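Local coordinates for regulatory protein SdiA (Escherichia coli, PDB 4LFU), which acts as a LuxR-type quorum-sensing receptor and transcription factor that activates the ftsQAZ cell-division genes and responds to autoinducers from other bacteria, at residues V82-W95 and G118-F132. Sequence-based numbering, arbitrary orientation.
Sequences VLNPENFSQGHLMW and GVTQYLMLPNRALGF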
ATOM      1  N   VAL A  82     -15.156 -10.504  -6.062  1.00 29.86           N
ATOM      2  CA  VAL A  82     -15.243  -9.576  -4.943  1.00 29.79           C
ATOM      3  C   VAL A  82     -13.860  -9.400  -4.265  1.00 30.08           C
ATOM      4  O   VAL A  82     -13.657  -8.475  -3.470  1.00 30.27           O
ATOM      5  CB  VAL A  82     -16.396 -10.083  -4.006  1.00 30.19           C
ATOM      6  CG1 VAL A  82     -16.177  -9.788  -2.557  1.00 29.41           C
ATOM      7  CG2 VAL A  82     -17.758  -9.591  -4.532  1.00 29.58           C
ATOM      8  N   LEU A  83     -12.916 -10.273  -4.628  1.00 29.42           N
ATOM      9  CA  LEU A  83     -11.567 -10.324  -4.053  1.00 30.08           C
ATOM     10  C   LEU A  83     -10.494  -9.946  -5.083  1.00 30.20           C
ATOM     11  O   LEU A  83      -9.316 -10.287  -4.949  1.00 29.53           O
ATOM     12  CB  LEU A  83     -11.308 -11.731  -3.491  1.00 29.59           C
ATOM     13  CG  LEU A  83     -11.589 -12.094  -2.028  1.00 30.49           C
ATOM     14  CD1 LEU A  83     -12.497 -11.132  -1.230  1.00 30.85           C
ATOM     15  CD2 LEU A  83     -12.085 -13.517  -1.908  1.00 31.49           C
ATOM     16  N   ASN A  84     -10.944  -9.271  -6.130  1.00 30.47           N
ATOM     17  CA  ASN A  84     -10.100  -8.833  -7.195  1.00 32.04           C
ATOM     18  C   ASN A  84     -10.117  -7.306  -7.186  1.00 32.70           C
ATOM     19  O   ASN A  84     -11.124  -6.692  -7.540  1.00 33.18           O
ATOM     20  CB  ASN A  84     -10.594  -9.408  -8.534  1.00 32.20           C
ATOM     21  CG  ASN A  84      -9.770  -8.937  -9.727  1.00 33.15           C
ATOM     22  OD1 ASN A  84      -8.720  -8.293  -9.577  1.00 34.87           O
ATOM     23  ND2 ASN A  84     -10.257  -9.235 -10.926  1.00 33.32           N
ATOM     24  N   PRO A  85      -8.998  -6.692  -6.763  1.00 33.54           N
ATOM     25  CA  PRO A  85      -8.840  -5.232  -6.683  1.00 34.47           C
ATOM     26  C   PRO A  85      -9.051  -4.461  -8.015  1.00 35.47           C
ATOM     27  O   PRO A  85      -9.465  -3.307  -7.991  1.00 35.77           O
ATOM     28  CB  PRO A  85      -7.408  -5.069  -6.156  1.00 34.15           C
ATOM     29  CG  PRO A  85      -6.731  -6.328  -6.462  1.00 33.31           C
ATOM     30  CD  PRO A  85      -7.773  -7.389  -6.325  1.00 33.23           C
ATOM     31  N   GLU A  86      -8.788  -5.106  -9.152  1.00 36.96           N
ATOM     32  CA  GLU A  86      -9.044  -4.525 -10.476  1.00 38.44           C
ATOM     33  C   GLU A  86     -10.505  -4.143 -10.713  1.00 38.15           C
ATOM     34  O   GLU A  86     -10.799  -3.325 -11.580  1.00 38.96           O
ATOM     35  CB  GLU A  86      -8.557  -5.458 -11.585  1.00 38.77           C
ATOM     36  CG  GLU A  86      -7.015  -5.464 -11.790  1.00 44.28           C
ATOM     37  CD  GLU A  86      -6.413  -6.879 -11.757  1.00 51.86           C
ATOM     38  OE1 GLU A  86      -6.155  -7.452 -12.850  1.00 54.02           O
ATOM     39  OE2 GLU A  86      -6.212  -7.425 -10.635  1.00 54.49           O
ATOM     40  N   ASN A  87     -11.443  -4.691  -9.956  1.00 37.51           N
ATOM     41  CA  ASN A  87     -12.811  -4.250 -10.224  1.00 36.96           C
ATOM     42  C   ASN A  87     -13.451  -3.320  -9.166  1.00 35.62           C
ATOM     43  O   ASN A  87     -14.648  -3.044  -9.179  1.00 35.69           O
ATOM     44  CB  ASN A  87     -13.693  -5.391 -10.801  1.00 37.87           C
ATOM     45  CG  ASN A  87     -13.858  -6.521  -9.863  1.00 38.63           C
ATOM     46  OD1 ASN A  87     -14.163  -6.291  -8.700  1.00 42.71           O
ATOM     47  ND2 ASN A  87     -13.667  -7.763 -10.343  1.00 35.98           N
ATOM     48  N   PHE A  88     -12.598  -2.777  -8.305  1.00 33.98           N
ATOM     49  CA  PHE A  88     -12.984  -1.782  -7.313  1.00 32.92           C
ATOM     50  C   PHE A  88     -12.784  -0.365  -7.864  1.00 33.14           C
ATOM     51  O   PHE A  88     -11.908  -0.115  -8.682  1.00 32.17           O
ATOM     52  CB  PHE A  88     -12.125  -1.956  -6.052  1.00 31.72           C
ATOM     53  CG  PHE A  88     -12.551  -3.103  -5.179  1.00 29.92           C
ATOM     54  CD1 PHE A  88     -12.265  -4.419  -5.529  1.00 26.95           C
ATOM     55  CD2 PHE A  88     -13.241  -2.868  -4.011  1.00 26.09           C
ATOM     56  CE1 PHE A  88     -12.661  -5.468  -4.718  1.00 25.42           C
ATOM     57  CE2 PHE A  88     -13.617  -3.917  -3.207  1.00 25.57           C
ATOM     58  CZ  PHE A  88     -13.332  -5.215  -3.572  1.00 24.81           C
ATOM     59  N   SER A  89     -13.599   0.568  -7.407  1.00 33.60           N
ATOM     60  CA  SER A  89     -13.326   1.967  -7.699  1.00 34.26           C
ATOM     61  C   SER A  89     -13.236   2.718  -6.378  1.00 33.60           C
ATOM     62  O   SER A  89     -14.141   2.623  -5.558  1.00 33.48           O
ATOM     63  CB  SER A  89     -14.416   2.544  -8.602  1.00 34.69           C
ATOM     64  OG  SER A  89     -14.213   3.929  -8.783  1.00 37.36           O
ATOM     65  N   GLN A  90     -12.132   3.439  -6.174  1.00 33.26           N
ATOM     66  CA  GLN A  90     -11.845   4.140  -4.912  1.00 32.48           C
ATOM     67  C   GLN A  90     -11.810   3.193  -3.714  1.00 31.09           C
ATOM     68  O   GLN A  90     -12.250   3.557  -2.625  1.00 30.29           O
ATOM     69  CB  GLN A  90     -12.849   5.277  -4.660  1.00 33.87           C
ATOM     70  CG  GLN A  90     -12.307   6.696  -4.945  1.00 38.42           C
ATOM     71  CD  GLN A  90     -12.380   7.030  -6.408  1.00 44.62           C
ATOM     72  OE1 GLN A  90     -13.342   6.657  -7.090  1.00 48.64           O
ATOM     73  NE2 GLN A  90     -11.360   7.719  -6.917  1.00 46.13           N
ATOM     74  N   GLY A  91     -11.321   1.974  -3.923  1.00 29.45           N
ATOM     75  CA  GLY A  91     -11.347   0.961  -2.865  1.00 29.26           C
ATOM     76  C   GLY A  91     -12.713   0.322  -2.594  1.00 28.86           C
ATOM     77  O   GLY A  91     -12.825  -0.566  -1.752  1.00 28.57           O
ATOM     78  N   HIS A  92     -13.722   0.735  -3.360  1.00 28.70           N
ATOM     79  CA  HIS A  92     -15.117   0.394  -3.130  1.00 29.30           C
ATOM     80  C   HIS A  92     -15.750  -0.427  -4.264  1.00 29.20           C
ATOM     81  O   HIS A  92     -15.445  -0.244  -5.440  1.00 28.60           O
ATOM     82  CB  HIS A  92     -15.910   1.684  -2.903  1.00 29.00           C
ATOM     83  CG  HIS A  92     -17.304   1.465  -2.405  1.00 28.35           C
ATOM     84  ND1 HIS A  92     -17.575   1.058  -1.113  1.00 28.47           N
ATOM     85  CD2 HIS A  92     -18.505   1.615  -3.017  1.00 27.29           C
ATOM     86  CE1 HIS A  92     -18.886   0.971  -0.949  1.00 27.82           C
ATOM     87  NE2 HIS A  92     -19.472   1.303  -2.088  1.00 28.57           N
ATOM     88  N   LEU A  93     -16.626  -1.347  -3.882  1.00 30.53           N
ATOM     89  CA  LEU A  93     -17.334  -2.208  -4.828  1.00 31.17           C
ATOM     90  C   LEU A  93     -18.745  -2.586  -4.344  1.00 31.89           C
ATOM     91  O   LEU A  93     -18.915  -3.400  -3.436  1.00 31.87           O
ATOM     92  CB  LEU A  93     -16.518  -3.464  -5.149  1.00 31.28           C
ATOM     93  CG  LEU A  93     -17.108  -4.527  -6.096  1.00 31.23           C
ATOM     94  CD1 LEU A  93     -17.408  -3.969  -7.507  1.00 31.23           C
ATOM     95  CD2 LEU A  93     -16.162  -5.726  -6.160  1.00 31.16           C
ATOM     96  N   MET A  94     -19.744  -1.959  -4.952  1.00 32.60           N
ATOM     97  CA  MET A  94     -21.140  -2.315  -4.736  1.00 33.24           C
ATOM     98  C   MET A  94     -21.395  -3.520  -5.634  1.00 32.41           C
ATOM     99  O   MET A  94     -21.068  -3.458  -6.813  1.00 32.90           O
ATOM    100  CB  MET A  94     -22.045  -1.129  -5.124  1.00 34.12           C
ATOM    101  CG  MET A  94     -23.545  -1.373  -4.892  1.00 36.73           C
ATOM    102  SD  MET A  94     -23.937  -1.291  -3.149  1.00 41.28           S
ATOM    103  CE  MET A  94     -25.053  -2.670  -2.990  1.00 40.34           C
ATOM    104  N   TRP A  95     -21.938  -4.615  -5.097  1.00 31.60           N
ATOM    105  CA  TRP A  95     -22.168  -5.830  -5.932  1.00 31.62           C
ATOM    106  C   TRP A  95     -23.278  -5.618  -6.957  1.00 31.74           C
ATOM    107  O   TRP A  95     -24.296  -4.984  -6.667  1.00 31.87           O
ATOM    108  CB  TRP A  95     -22.465  -7.102  -5.118  1.00 29.91           C
ATOM    109  CG  TRP A  95     -21.447  -7.438  -4.064  1.00 29.56           C
ATOM    110  CD1 TRP A  95     -20.229  -6.822  -3.849  1.00 27.77           C
ATOM    111  CD2 TRP A  95     -21.546  -8.479  -3.079  1.00 26.87           C
ATOM    112  NE1 TRP A  95     -19.595  -7.408  -2.782  1.00 27.62           N
ATOM    113  CE2 TRP A  95     -20.375  -8.424  -2.292  1.00 26.89           C
ATOM    114  CE3 TRP A  95     -22.524  -9.435  -2.774  1.00 28.56           C
ATOM    115  CZ2 TRP A  95     -20.140  -9.301  -1.233  1.00 27.41           C
ATOM    116  CZ3 TRP A  95     -22.304 -10.299  -1.700  1.00 28.73           C
ATOM    117  CH2 TRP A  95     -21.111 -10.228  -0.950  1.00 28.61           C
ATOM    118  N   GLY A 118     -24.967  -7.007  -1.539  1.00 29.90           N
ATOM    119  CA  GLY A 118     -23.791  -6.781  -0.704  1.00 28.50           C
ATOM    120  C   GLY A 118     -22.869  -5.714  -1.246  1.00 27.90           C
ATOM    121  O   GLY A 118     -23.127  -5.119  -2.274  1.00 27.30           O
ATOM    122  N   VAL A 119     -21.768  -5.502  -0.549  1.00 27.31           N
ATOM    123  CA  VAL A 119     -20.836  -4.446  -0.868  1.00 27.49           C
ATOM    124  C   VAL A 119     -19.442  -4.859  -0.357  1.00 27.15           C
ATOM    125  O   VAL A 119     -19.331  -5.537   0.658  1.00 27.90           O
ATOM    126  CB  VAL A 119     -21.332  -3.121  -0.235  1.00 27.19           C
ATOM    127  CG1 VAL A 119     -21.423  -3.239   1.286  1.00 27.23           C
ATOM    128  CG2 VAL A 119     -20.464  -1.933  -0.664  1.00 27.08           C
ATOM    129  N   THR A 120     -18.385  -4.483  -1.052  1.00 26.61           N
ATOM    130  CA  THR A 120     -17.039  -4.762  -0.533  1.00 27.10           C
ATOM    131  C   THR A 120     -16.180  -3.489  -0.498  1.00 27.23           C
ATOM    132  O   THR A 120     -16.239  -2.655  -1.401  1.00 27.04           O
ATOM    133  CB  THR A 120     -16.346  -5.896  -1.329  1.00 26.71           C
ATOM    134  OG1 THR A 120     -17.245  -7.000  -1.414  1.00 27.88           O
ATOM    135  CG2 THR A 120     -15.046  -6.372  -0.655  1.00 25.58           C
ATOM    136  N   GLN A 121     -15.418  -3.333   0.574  1.00 27.50           N
ATOM    137  CA  GLN A 121     -14.412  -2.288   0.645  1.00 27.73           C
ATOM    138  C   GLN A 121     -13.038  -2.942   0.787  1.00 27.69           C
ATOM    139  O   GLN A 121     -12.897  -3.906   1.506  1.00 26.67           O
ATOM    140  CB  GLN A 121     -14.667  -1.356   1.820  1.00 27.76           C
ATOM    141  CG  GLN A 121     -13.723  -0.161   1.837  1.00 28.25           C
ATOM    142  CD  GLN A 121     -14.209   0.991   0.992  1.00 29.76           C
ATOM    143  OE1 GLN A 121     -15.398   1.108   0.685  1.00 30.26           O
ATOM    144  NE2 GLN A 121     -13.286   1.864   0.616  1.00 30.52           N
ATOM    145  N   TYR A 122     -12.028  -2.411   0.103  1.00 28.72           N
ATOM    146  CA  TYR A 122     -10.681  -2.945   0.277  1.00 29.69           C
ATOM    147  C   TYR A 122      -9.567  -1.919   0.549  1.00 30.22           C
ATOM    148  O   TYR A 122      -9.703  -0.717   0.237  1.00 30.09           O
ATOM    149  CB  TYR A 122     -10.307  -3.902  -0.859  1.00 30.41           C
ATOM    150  CG  TYR A 122      -9.403  -3.334  -1.910  1.00 30.96           C
ATOM    151  CD1 TYR A 122      -8.032  -3.647  -1.945  1.00 32.50           C
ATOM    152  CD2 TYR A 122      -9.915  -2.518  -2.893  1.00 31.44           C
ATOM    153  CE1 TYR A 122      -7.192  -3.094  -2.932  1.00 31.57           C
ATOM    154  CE2 TYR A 122      -9.115  -1.974  -3.858  1.00 31.79           C
ATOM    155  CZ  TYR A 122      -7.764  -2.261  -3.884  1.00 32.25           C
ATOM    156  OH  TYR A 122      -7.030  -1.705  -4.907  1.00 33.96           O
ATOM    157  N   LEU A 123      -8.487  -2.429   1.154  1.00 29.52           N
ATOM    158  CA  LEU A 123      -7.292  -1.672   1.466  1.00 30.09           C
ATOM    159  C   LEU A 123      -6.039  -2.540   1.379  1.00 29.88           C
ATOM    160  O   LEU A 123      -6.011  -3.689   1.873  1.00 28.93           O
ATOM    161  CB  LEU A 123      -7.370  -1.113   2.898  1.00 30.46           C
ATOM    162  CG  LEU A 123      -6.217  -0.166   3.264  1.00 32.01           C
ATOM    163  CD1 LEU A 123      -6.292   1.092   2.414  1.00 33.17           C
ATOM    164  CD2 LEU A 123      -6.193   0.186   4.742  1.00 30.29           C
ATOM    165  N   MET A 124      -4.992  -1.971   0.789  1.00 29.53           N
ATOM    166  CA  MET A 124      -3.673  -2.569   0.895  1.00 29.75           C
ATOM    167  C   MET A 124      -3.020  -2.125   2.182  1.00 28.93           C
ATOM    168  O   MET A 124      -2.911  -0.939   2.442  1.00 28.57           O
ATOM    169  CB  MET A 124      -2.766  -2.170  -0.261  1.00 29.74           C
ATOM    170  CG  MET A 124      -1.344  -2.684  -0.025  1.00 29.03           C
ATOM    171  SD  MET A 124      -0.378  -2.676  -1.520  1.00 31.73           S
ATOM    172  CE  MET A 124      -0.115  -0.917  -1.786  1.00 25.40           C
ATOM    173  N   LEU A 125      -2.557  -3.091   2.970  1.00 28.52           N
ATOM    174  CA  LEU A 125      -1.898  -2.804   4.258  1.00 28.01           C
ATOM    175  C   LEU A 125      -0.392  -2.450   4.138  1.00 27.48           C
ATOM    176  O   LEU A 125       0.229  -2.711   3.094  1.00 27.22           O
ATOM    177  CB  LEU A 125      -2.142  -3.964   5.231  1.00 27.56           C
ATOM    178  CG  LEU A 125      -3.632  -4.270   5.412  1.00 28.36           C
ATOM    179  CD1 LEU A 125      -3.827  -5.668   5.971  1.00 28.61           C
ATOM    180  CD2 LEU A 125      -4.314  -3.216   6.273  1.00 29.64           C
ATOM    181  N   PRO A 126       0.205  -1.878   5.215  1.00 27.04           N
ATOM    182  CA  PRO A 126       1.653  -1.518   5.154  1.00 26.22           C
ATOM    183  C   PRO A 126       2.553  -2.714   4.815  1.00 25.65           C
ATOM    184  O   PRO A 126       3.641  -2.526   4.277  1.00 25.09           O
ATOM    185  CB  PRO A 126       1.963  -0.983   6.567  1.00 26.35           C
ATOM    186  CG  PRO A 126       0.575  -0.573   7.136  1.00 26.64           C
ATOM    187  CD  PRO A 126      -0.398  -1.553   6.529  1.00 26.77           C
ATOM    188  N   ASN A 127       2.084  -3.929   5.099  1.00 24.91           N
ATOM    189  CA  ASN A 127       2.843  -5.147   4.803  1.00 24.83           C
ATOM    190  C   ASN A 127       2.532  -5.739   3.416  1.00 24.89           C
ATOM    191  O   ASN A 127       3.058  -6.805   3.037  1.00 24.02           O
ATOM    192  CB  ASN A 127       2.651  -6.184   5.915  1.00 25.04           C
ATOM    193  CG  ASN A 127       1.205  -6.698   6.028  1.00 25.40           C
ATOM    194  OD1 ASN A 127       0.313  -6.294   5.279  1.00 24.41           O
ATOM    195  ND2 ASN A 127       0.983  -7.603   6.976  1.00 25.19           N
ATOM    196  N   ARG A 128       1.692  -5.009   2.664  1.00 25.04           N
ATOM    197  CA  ARG A 128       1.276  -5.360   1.286  1.00 24.55           C
ATOM    198  C   ARG A 128       0.226  -6.485   1.231  1.00 25.48           C
ATOM    199  O   ARG A 128      -0.099  -6.994   0.158  1.00 25.79           O
ATOM    200  CB  ARG A 128       2.478  -5.699   0.411  1.00 23.65           C
ATOM    201  CG  ARG A 128       3.303  -4.521  -0.011  1.00 22.41           C
ATOM    202  CD  ARG A 128       4.189  -4.010   1.110  1.00 21.28           C
ATOM    203  NE  ARG A 128       5.330  -3.284   0.566  1.00 22.07           N
ATOM    204  CZ  ARG A 128       5.784  -2.144   1.056  1.00 20.95           C
ATOM    205  NH1 ARG A 128       5.225  -1.629   2.146  1.00 19.76           N
ATOM    206  NH2 ARG A 128       6.816  -1.548   0.479  1.00 20.76           N
ATOM    207  N   ALA A 129      -0.304  -6.876   2.384  1.00 26.13           N
ATOM    208  CA  ALA A 129      -1.456  -7.772   2.395  1.00 26.90           C
ATOM    209  C   ALA A 129      -2.625  -6.975   1.859  1.00 27.39           C
ATOM    210  O   ALA A 129      -2.665  -5.752   2.002  1.00 27.57           O
ATOM    211  CB  ALA A 129      -1.744  -8.272   3.804  1.00 26.18           C
ATOM    212  N   LEU A 130      -3.579  -7.653   1.235  1.00 28.17           N
ATOM    213  CA  LEU A 130      -4.770  -6.966   0.751  1.00 28.13           C
ATOM    214  C   LEU A 130      -5.934  -7.402   1.608  1.00 27.14           C
ATOM    215  O   LEU A 130      -6.247  -8.602   1.686  1.00 26.65           O
ATOM    216  CB  LEU A 130      -5.033  -7.286  -0.734  1.00 28.94           C
ATOM    217  CG  LEU A 130      -4.046  -6.834  -1.820  1.00 31.69           C
ATOM    218  CD1 LEU A 130      -4.558  -7.330  -3.153  1.00 34.84           C
ATOM    219  CD2 LEU A 130      -3.920  -5.311  -1.875  1.00 33.51           C
ATOM    220  N   GLY A 131      -6.561  -6.431   2.262  1.00 25.65           N
ATOM    221  CA  GLY A 131      -7.692  -6.705   3.119  1.00 24.16           C
ATOM    222  C   GLY A 131      -8.971  -6.318   2.422  1.00 24.52           C
ATOM    223  O   GLY A 131      -9.050  -5.266   1.762  1.00 23.55           O
ATOM    224  N   PHE A 132      -9.966  -7.192   2.542  1.00 24.27           N
ATOM    225  CA  PHE A 132     -11.290  -6.994   1.939  1.00 24.08           C
ATOM    226  C   PHE A 132     -12.366  -7.116   3.020  1.00 24.47           C
ATOM    227  O   PHE A 132     -12.456  -8.132   3.706  1.00 24.42           O
ATOM    228  CB  PHE A 132     -11.545  -8.053   0.864  1.00 23.10           C
ATOM    229  CG  PHE A 132     -10.581  -7.995  -0.302  1.00 23.32           C
ATOM    230  CD1 PHE A 132     -10.919  -7.303  -1.459  1.00 21.65           C
ATOM    231  CD2 PHE A 132      -9.338  -8.643  -0.243  1.00 21.61           C
ATOM    232  CE1 PHE A 132     -10.031  -7.226  -2.513  1.00 22.18           C
ATOM    233  CE2 PHE A 132      -8.443  -8.604  -1.328  1.00 19.34           C
ATOM    234  CZ  PHE A 132      -8.785  -7.894  -2.448  1.00 22.15           C
TER
HETATM  235  O   HOH W   1     -14.404   4.401  -1.276  1.00 31.37           O
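H92-M94 pairs antiparallel with V119-Q121 as an outermost strand of the five-stranded sheet in the autoinducer-binding domain. L93 and T120 form the hydrogen-bonded pair, T120 N reaching L93 O at 2.7 Å; Y122 N to G91 O and W95 N to G118 O extend the pairing at either end. G91, with positive phi, belongs to the type I' turn S89-H92 that leads into the strand. On the face facing helix 147-167, H92 ND1 donates to Q121 OE1 (2.8 Å) nearly in the imidazole plane, helping to set the ring's rotation. On the other face, G118, lacking a side chain, lets the W95 indole lie flat on its backbone, and W95 NE1 donates to T120 OG1 (2.7 Å) in the indole plane. With OG1 anti to the carbonyl carbon (chi1 -50°), T120 directs its hydroxyl to W95 and S134 and its methyl CG2 to the edge of F88. F88, Y122 and F132 form an aromatic cluster: Y122 presents its edge to one face of F88, planes at 61°, while F132 meets F88 obliquely. P85 lies over Y122 and L83 CA over F132. This apolar packing, with the G91 O bond, fastens residues 82-91 against the sheet.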